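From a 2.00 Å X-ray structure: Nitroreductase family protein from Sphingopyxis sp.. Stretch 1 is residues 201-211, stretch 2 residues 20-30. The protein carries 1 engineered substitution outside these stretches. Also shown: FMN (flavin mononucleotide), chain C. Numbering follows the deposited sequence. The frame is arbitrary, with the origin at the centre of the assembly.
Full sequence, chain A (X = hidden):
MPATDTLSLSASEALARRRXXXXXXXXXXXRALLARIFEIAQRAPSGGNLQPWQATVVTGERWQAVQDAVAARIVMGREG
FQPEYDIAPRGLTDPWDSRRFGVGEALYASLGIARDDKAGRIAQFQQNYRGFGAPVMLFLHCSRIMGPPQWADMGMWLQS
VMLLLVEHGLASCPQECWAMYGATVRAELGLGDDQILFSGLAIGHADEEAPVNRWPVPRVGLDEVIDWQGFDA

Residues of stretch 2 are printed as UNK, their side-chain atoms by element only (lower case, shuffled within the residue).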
# COMPACT_ATOMS: atom_id res chain seq x y z
N LEU A 201 0.09 13.06 4.37
CA LEU A 201 -1.34 12.77 4.22
C LEU A 201 -2.10 13.93 4.86
O LEU A 201 -2.11 14.09 6.08
CB LEU A 201 -1.72 11.43 4.85
CG LEU A 201 -3.20 10.97 4.80
CD1 LEU A 201 -3.62 10.47 3.39
CD2 LEU A 201 -3.54 9.92 5.89
N ALA A 202 -2.68 14.80 4.04
CA ALA A 202 -3.48 15.89 4.58
C ALA A 202 -4.75 15.28 5.16
O ALA A 202 -5.36 14.43 4.52
CB ALA A 202 -3.79 16.90 3.51
N ILE A 203 -5.15 15.72 6.35
CA ILE A 203 -6.32 15.15 7.03
C ILE A 203 -7.29 16.21 7.53
O ILE A 203 -6.88 17.19 8.16
CB ILE A 203 -5.90 14.28 8.24
CG1 ILE A 203 -5.18 13.02 7.77
CG2 ILE A 203 -7.11 13.84 9.04
CD1 ILE A 203 -4.70 12.15 8.91
N GLY A 204 -8.59 16.00 7.29
CA GLY A 204 -9.61 16.92 7.77
C GLY A 204 -11.01 16.58 7.32
O GLY A 204 -11.26 15.48 6.81
N HIS A 205 -11.92 17.53 7.53
CA HIS A 205 -13.31 17.38 7.14
C HIS A 205 -13.48 17.95 5.73
O HIS A 205 -13.13 19.10 5.48
CB HIS A 205 -14.23 18.12 8.12
CG HIS A 205 -14.23 17.54 9.51
ND1 HIS A 205 -15.13 16.59 9.92
CD2 HIS A 205 -13.43 17.79 10.57
CE1 HIS A 205 -14.90 16.29 11.19
NE2 HIS A 205 -13.87 16.99 11.60
N ALA A 206 -14.01 17.14 4.82
CA ALA A 206 -14.17 17.57 3.43
C ALA A 206 -15.19 18.70 3.23
O ALA A 206 -16.28 18.67 3.79
CB ALA A 206 -14.56 16.38 2.58
N ASP A 207 -14.82 19.69 2.42
CA ASP A 207 -15.78 20.70 1.95
C ASP A 207 -16.61 20.05 0.86
O ASP A 207 -16.22 20.04 -0.31
CB ASP A 207 -15.06 21.96 1.45
CG ASP A 207 -16.01 23.00 0.84
OD1 ASP A 207 -17.23 22.73 0.72
OD2 ASP A 207 -15.53 24.11 0.50
N GLU A 208 -17.79 19.57 1.23
CA GLU A 208 -18.54 18.68 0.37
C GLU A 208 -19.38 19.43 -0.66
O GLU A 208 -20.27 18.85 -1.29
CB GLU A 208 -19.42 17.78 1.24
CG GLU A 208 -19.72 18.39 2.60
CD GLU A 208 -20.11 17.36 3.63
OE1 GLU A 208 -20.74 16.34 3.26
OE2 GLU A 208 -19.81 17.57 4.83
N GLU A 209 -19.05 20.70 -0.87
CA GLU A 209 -19.64 21.49 -1.94
C GLU A 209 -18.56 22.02 -2.87
O GLU A 209 -18.85 22.73 -3.83
CB GLU A 209 -20.45 22.67 -1.39
CG GLU A 209 -21.69 22.26 -0.65
CD GLU A 209 -22.62 21.44 -1.53
OE1 GLU A 209 -22.77 21.78 -2.73
OE2 GLU A 209 -23.17 20.43 -1.04
N ALA A 210 -17.32 21.64 -2.62
CA ALA A 210 -16.22 22.14 -3.42
C ALA A 210 -16.17 21.45 -4.76
O ALA A 210 -16.28 20.22 -4.83
CB ALA A 210 -14.90 21.96 -2.68
N PRO A 211 -15.95 22.23 -5.83
CA PRO A 211 -15.94 21.69 -7.19
C PRO A 211 -14.81 20.69 -7.32
O PRO A 211 -14.92 19.63 -7.94
CB PRO A 211 -15.70 22.93 -8.07
CG PRO A 211 -15.02 23.92 -7.16
CD PRO A 211 -15.57 23.66 -5.79
N UNK A 20 -9.14 11.70 -3.15
CA UNK A 20 -8.14 12.65 -2.74
C UNK A 20 -8.81 14.02 -2.63
O UNK A 20 -9.00 14.70 -3.63
o UNK A 20 -6.27 11.42 -3.61
c UNK A 20 -6.97 12.66 -3.72
N UNK A 21 -9.12 14.44 -1.41
CA UNK A 21 -9.83 15.69 -1.15
C UNK A 21 -8.90 16.90 -1.13
O UNK A 21 -7.91 16.93 -0.39
c UNK A 21 -11.09 16.93 0.63
c UNK A 21 -11.76 14.59 0.04
c UNK A 21 -10.60 15.59 0.18
N UNK A 22 -9.21 17.90 -1.95
CA UNK A 22 -8.35 19.08 -2.04
C UNK A 22 -9.10 20.35 -1.65
O UNK A 22 -8.82 21.44 -2.17
c UNK A 22 -6.43 17.94 -5.24
n UNK A 22 -5.30 14.58 -6.26
c UNK A 22 -6.92 17.97 -3.81
n UNK A 22 -5.63 16.73 -5.48
n UNK A 22 -7.34 15.61 -6.55
c UNK A 22 -7.76 19.20 -3.45
c UNK A 22 -6.09 15.64 -6.10
N UNK A 23 -10.06 20.20 -0.75
CA UNK A 23 -10.72 21.33 -0.11
C UNK A 23 -11.38 20.91 1.20
O UNK A 23 -12.37 20.17 1.19
c UNK A 23 -11.74 21.96 -1.02
N UNK A 24 -10.81 21.39 2.30
CA UNK A 24 -11.28 21.08 3.65
C UNK A 24 -11.89 22.28 4.35
O UNK A 24 -11.44 23.41 4.18
c UNK A 24 -9.84 18.05 4.43
c UNK A 24 -7.83 18.26 2.57
c UNK A 24 -9.47 19.31 3.98
c UNK A 24 -9.23 16.91 3.95
c UNK A 24 -8.22 17.02 3.01
c UNK A 24 -10.14 20.54 4.52
c UNK A 24 -8.45 19.40 3.05
N UNK A 25 -12.92 22.04 5.16
CA UNK A 25 -13.42 23.06 6.07
C UNK A 25 -12.40 23.14 7.20
O UNK A 25 -11.54 22.27 7.29
c UNK A 25 -14.82 22.72 6.60
c UNK A 25 -15.73 22.27 5.45
o UNK A 25 -14.72 21.67 7.56
N UNK A 26 -12.50 24.12 8.09
CA UNK A 26 -11.52 24.22 9.17
C UNK A 26 -12.02 23.64 10.49
O UNK A 26 -11.56 24.01 11.57
c UNK A 26 -11.11 25.67 9.39
o UNK A 26 -12.10 27.75 9.92
c UNK A 26 -12.28 26.53 9.76
o UNK A 26 -13.39 25.96 9.90
N UNK A 27 -13.00 22.76 10.39
CA UNK A 27 -13.45 22.01 11.54
C UNK A 27 -12.28 21.17 12.03
O UNK A 27 -11.65 20.45 11.23
n UNK A 27 -18.32 16.86 13.39
c UNK A 27 -15.19 20.25 12.24
n UNK A 27 -18.50 17.70 11.26
n UNK A 27 -16.89 18.52 12.68
c UNK A 27 -14.64 21.14 11.15
c UNK A 27 -17.90 17.69 12.44
c UNK A 27 -16.37 19.46 11.69
N UNK A 28 -11.94 21.27 13.32
CA UNK A 28 -10.82 20.52 13.89
C UNK A 28 -11.05 19.03 13.81
O UNK A 28 -12.18 18.56 13.67
c UNK A 28 -12.57 22.15 14.31
c UNK A 28 -10.81 20.96 15.36
c UNK A 28 -12.17 21.53 15.61
N UNK A 29 -9.95 18.29 13.86
CA UNK A 29 -10.00 16.85 13.90
C UNK A 29 -9.80 16.39 15.36
O UNK A 29 -8.88 16.84 16.04
c UNK A 29 -9.17 16.74 11.56
c UNK A 29 -8.94 16.24 12.98
c UNK A 29 -9.01 14.73 13.02
N UNK A 30 -10.68 15.52 15.83
CA UNK A 30 -10.59 14.97 17.17
C UNK A 30 -9.35 14.11 17.35
O UNK A 30 -9.26 13.03 16.74
o UNK A 30 -12.43 12.45 19.07
c UNK A 30 -11.76 13.48 18.85
c UNK A 30 -11.83 14.12 17.48
o UNK A 30 -11.02 14.00 19.71
N1 FMN C . -2.47 14.43 -5.10
C2 FMN C . -2.05 15.74 -5.14
O2 FMN C . -2.79 16.62 -5.55
N3 FMN C . -0.78 16.08 -4.72
C4 FMN C . 0.08 15.12 -4.25
O4 FMN C . 1.22 15.46 -3.86
C4A FMN C . -0.34 13.80 -4.22
N5 FMN C . 0.50 12.80 -3.77
C5A FMN C . 0.08 11.49 -3.72
C6 FMN C . 0.96 10.52 -3.24
C7 FMN C . 0.57 9.20 -3.18
C7M FMN C . 1.50 8.14 -2.66
C8 FMN C . -0.70 8.84 -3.60
C8M FMN C . -1.07 7.39 -3.49
C9 FMN C . -1.59 9.80 -4.08
C9A FMN C . -1.20 11.14 -4.15
N10 FMN C . -2.04 12.13 -4.62
C10 FMN C . -1.62 13.45 -4.66
C1' FMN C . -3.43 11.82 -5.07
C2' FMN C . -3.54 11.17 -6.45
O2' FMN C . -3.44 12.16 -7.44
C3' FMN C . -4.91 10.51 -6.54
O3' FMN C . -4.88 9.38 -5.69
C4' FMN C . -5.27 10.02 -7.94
O4' FMN C . -5.43 11.07 -8.88
C5' FMN C . -6.60 9.30 -7.85
O5' FMN C . -7.55 10.22 -7.38
P FMN C . -8.43 9.78 -6.11
O1P FMN C . -9.20 10.98 -5.62
O2P FMN C . -9.37 8.66 -6.52
O3P FMN C . -7.49 9.27 -5.03
O HOH W 1 -11.45 19.98 8.43

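Position 20 has one side-chain carbon followed by one oxygen, with no contact to stretch 1. The backbone N lies 2.6 Å from FMN O1P, a nearly straight hydrogen bond, and the side-chain oxygen donates to FMN O3P at 2.9 Å. A single hydroxyl on CB is Ser20.

Position 21 has three carbons, one carrying the other two. One branch carbon comes within 4.0 Å of Ala206 CB, an apolar contact. A fork at CB without a heteroatom is Val21.

Position 22 runs through three carbons and a nitrogen to a carbon bearing two more nitrogens. The CA-to-CB bond points away from stretch 1, no atom of the side chain touches it, and its end reaches the flavin. That guanidinium makes it Arg22. NE donates to FMN O2 at 2.8 Å and NH2 to FMN N1 at 3.1 Å.

Position 23 has one carbon, CB, 3.6 Å from Ala210 CB, so it is Ala23. Its backbone O accepts a hydrogen bond from Asp207 N at 2.8 Å.

Position 24 has one carbon and then a ring of six, without oxygen. The ring presents its edge to Gly204, with a ring carbon 3.4 Å from Gly204 C, and another lies 4.4 Å from Ala202 CB. This is Phe24, and these two atoms are CD2 and CE1. An ideal CB built on Gly204 would lie 3.0 Å from Phe24 CD2, a clash, so this ring position depends on the absence of a side chain there.

Position 25 branches at CB into one oxygen and one carbon. The oxygen sits 3.6 Å from His205 CB, while the branch carbon lies 3.8 Å from Asp207 CA. The backbone N donates to His205 O at 3.0 Å. The fork identifies Thr25.

Position 26 has two carbons, the second carrying two oxygens. The CA-to-CB bond points away and no atom touches stretch 1; this short carboxylate is Asp26.

Position 27 again has three carbons, a nitrogen and a carbon with two nitrogens. Its fully extended chain (all four chi angles near 180°) lays the planar end flat on the His205 ring, with centres 4.1 Å apart and planes at 3°; hence Arg27. CD stands 3.4 Å from the ring centroid, almost on the ring normal.

Position 28 has three carbons closing onto the backbone N. Its backbone O lies near the plane of the imidazole and accepts a weak hydrogen bond from His205 NE2 at 3.1 Å. The closed ring is the mark of Pro28.

Position 29 has three carbons forked at CB, and a branch carbon packs 3.8 Å from Gly204 CA: Val29.

Position 30 has two carbons and two terminal oxygens, and its side chain makes no contact with stretch 1: Asp30. Its carboxylate caps the helix that follows.

The contact, burying 648 Å² in total, centres on a single beta bridge pairing Ala206 with Phe24. The two backbone hydrogen bonds, Asp207 N to Ala23 O and Thr25 N to His205 O, flank that pair. Water 1 extends the polar link, accepting from His205 N at 2.7 Å and donating to Thr25 O at 2.6 Å and Arg27 O at 2.8 Å. Beside this backbone pairing, His205 offers a ring face to Arg27 and its edge to Pro28 O, while Phe24 fits against Gly204.

Stretch 2 20-30: SVRAFTDRPVD
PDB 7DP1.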